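Local coordinates for RagB/SusD family nutrient uptake outer membrane protein (PDB 7KV3) that probably binds glycans at the outer membrane of Bacteroides thetaiotaomicron for nutrient uptake, as SusD-family proteins do, at residues P204-S209 against S250-L255. Sequence-based numbering, arbitrary orientation.
Sequences PMREDS and SPQYDL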
loop_
_atom_site.group_PDB
_atom_site.type_symbol
_atom_site.label_atom_id
_atom_site.label_comp_id
_atom_site.label_asym_id
_atom_site.label_seq_id
_atom_site.Cartn_x
_atom_site.Cartn_y
_atom_site.Cartn_z
ATOM N N PRO A 204 14.015 4.586 17.023
ATOM C CA PRO A 204 15.221 4.078 16.379
ATOM C C PRO A 204 15.073 4.139 14.839
ATOM O O PRO A 204 13.987 4.244 14.328
ATOM C CB PRO A 204 15.294 2.659 16.922
ATOM C CG PRO A 204 13.843 2.267 17.063
ATOM C CD PRO A 204 13.141 3.525 17.531
ATOM N N MET A 205 16.190 4.088 14.133
ATOM C CA MET A 205 16.242 4.162 12.657
ATOM C C MET A 205 15.696 2.840 12.103
ATOM O O MET A 205 14.923 2.881 11.123
ATOM C CB MET A 205 17.689 4.428 12.220
ATOM C CG MET A 205 17.863 4.741 10.741
ATOM S SD MET A 205 16.877 6.138 10.115
ATOM C CE MET A 205 17.370 7.414 11.261
ATOM N N ARG A 206 16.009 1.716 12.751
ATOM C CA ARG A 206 15.588 0.365 12.300
ATOM C C ARG A 206 15.293 -0.463 13.543
ATOM O O ARG A 206 16.052 -0.318 14.513
ATOM C CB ARG A 206 16.667 -0.311 11.445
ATOM C CG ARG A 206 16.238 -1.627 10.797
ATOM C CD ARG A 206 17.266 -2.310 9.908
ATOM N NE ARG A 206 16.644 -3.537 9.460
ATOM C CZ ARG A 206 16.181 -3.811 8.243
ATOM N NH1 ARG A 206 16.353 -2.983 7.225
ATOM N NH2 ARG A 206 15.536 -4.948 8.048
ATOM N N GLU A 207 14.286 -1.338 13.483
ATOM C CA GLU A 207 13.942 -2.225 14.613
ATOM C C GLU A 207 14.750 -3.528 14.547
ATOM O O GLU A 207 15.426 -3.778 13.526
ATOM C CB GLU A 207 12.440 -2.495 14.660
ATOM C CG GLU A 207 11.712 -1.508 15.519
ATOM C CD GLU A 207 12.041 -1.571 17.009
ATOM O OE1 GLU A 207 12.831 -2.454 17.406
ATOM O OE2 GLU A 207 11.496 -0.738 17.772
ATOM N N ASP A 208 14.660 -4.321 15.628
ATOM C CA ASP A 208 15.233 -5.691 15.759
ATOM C C ASP A 208 14.182 -6.773 15.414
ATOM O O ASP A 208 12.995 -6.436 15.220
ATOM C CB ASP A 208 15.827 -5.876 17.161
ATOM C CG ASP A 208 14.866 -5.720 18.331
ATOM O OD1 ASP A 208 13.646 -5.954 18.182
ATOM O OD2 ASP A 208 15.347 -5.322 19.395
ATOM N N SER A 209 14.617 -8.032 15.371
ATOM C CA SER A 209 13.847 -9.247 14.994
ATOM C C SER A 209 12.526 -9.273 15.747
ATOM O O SER A 209 11.511 -9.511 15.122
ATOM C CB SER A 209 14.613 -10.520 15.311
ATOM O OG SER A 209 15.470 -10.867 14.240
ATOM N N SER A 250 22.314 5.499 6.036
ATOM C CA SER A 250 22.278 4.378 7.006
ATOM C C SER A 250 22.770 3.106 6.322
ATOM O O SER A 250 22.295 2.757 5.232
ATOM C CB SER A 250 20.931 4.182 7.616
ATOM O OG SER A 250 20.853 2.890 8.209
ATOM N N PRO A 251 23.684 2.344 6.979
ATOM C CA PRO A 251 24.167 1.070 6.449
ATOM C C PRO A 251 23.204 -0.100 6.702
ATOM O O PRO A 251 23.552 -1.221 6.383
ATOM C CB PRO A 251 25.460 0.845 7.248
ATOM C CG PRO A 251 25.121 1.416 8.601
ATOM C CD PRO A 251 24.267 2.637 8.303
ATOM N N GLN A 252 22.047 0.169 7.304
ATOM C CA GLN A 252 21.032 -0.878 7.606
ATOM C C GLN A 252 19.797 -0.773 6.703
ATOM O O GLN A 252 18.843 -1.504 6.943
ATOM C CB GLN A 252 20.716 -0.811 9.088
ATOM C CG GLN A 252 21.887 -1.342 9.899
ATOM C CD GLN A 252 21.465 -1.594 11.318
ATOM O OE1 GLN A 252 21.161 -0.651 12.045
ATOM N NE2 GLN A 252 21.391 -2.872 11.680
ATOM N N TYR A 253 19.850 0.069 5.682
ATOM C CA TYR A 253 18.927 0.057 4.535
ATOM C C TYR A 253 19.768 -0.034 3.272
ATOM O O TYR A 253 20.824 0.601 3.174
ATOM C CB TYR A 253 18.006 1.274 4.579
ATOM C CG TYR A 253 17.110 1.265 5.791
ATOM C CD1 TYR A 253 16.094 0.326 5.925
ATOM C CD2 TYR A 253 17.316 2.157 6.828
ATOM C CE1 TYR A 253 15.266 0.306 7.043
ATOM C CE2 TYR A 253 16.508 2.151 7.953
ATOM C CZ TYR A 253 15.497 1.213 8.066
ATOM O OH TYR A 253 14.738 1.228 9.188
ATOM N N ASP A 254 19.296 -0.830 2.332
ATOM C CA ASP A 254 19.989 -1.023 1.041
ATOM C C ASP A 254 19.020 -1.778 0.147
ATOM O O ASP A 254 17.953 -2.201 0.673
ATOM C CB ASP A 254 21.318 -1.758 1.246
ATOM C CG ASP A 254 22.384 -1.381 0.235
ATOM O OD1 ASP A 254 22.039 -0.903 -0.869
ATOM O OD2 ASP A 254 23.542 -1.636 0.533
ATOM N N LEU A 255 19.365 -1.901 -1.132
ATOM C CA LEU A 255 18.613 -2.730 -2.094
ATOM C C LEU A 255 18.977 -4.195 -1.872
ATOM O O LEU A 255 20.183 -4.500 -1.726
ATOM C CB LEU A 255 18.957 -2.293 -3.522
ATOM C CG LEU A 255 18.511 -0.881 -3.872
ATOM C CD1 LEU A 255 18.980 -0.521 -5.258
ATOM C CD2 LEU A 255 17.006 -0.716 -3.732
#
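Arg-206 and Tyr-253 meet because the first keeps its chain straight, with CG trans to the backbone N (chi1 -173°) and the extension held through to NE, while the second swings its ring beside its own backbone N and reaches the opposite loop with its phenol. The example shows two irregular loops joined by side chains that each bond to a backbone carbonyl of the opposite segment. Tyr-253 OH donates to Met-205 O at 2.6 Å, the carbonyl oxygen lying at the ring edge, in its plane. In the reverse sense, Arg-206 NH1 donates to Gln-252 O over 2.9 Å; the bond is bent at the hydrogen (133°) and the oxygen stands 32° out of the guanidinium plane. The Arg-206 CB methylene makes a close van der Waals approach to Tyr-253 OH (3.3 Å), Arg-206 CD rests against Gln-252 CB at 3.8 Å, and the apolar Met-205 CG comes to Tyr-253 CE2 at 4.0 Å. A type I turn and an ST turn, Gln-252 N to Ser-250 OG, shape the loop presenting Gln-252 O. Arg-206 NE and NH2 bond to Tyr-212 OH and Ser-270 O, so a methionine here would probably leave three acceptors without this donor and the loops less firmly tied. This surface contact joins the loop between helices 183-200 and 217-231 to the one leaving helix 237-249, Met-205 and Tyr-253 both packing on Ala-218 of helix 217-231.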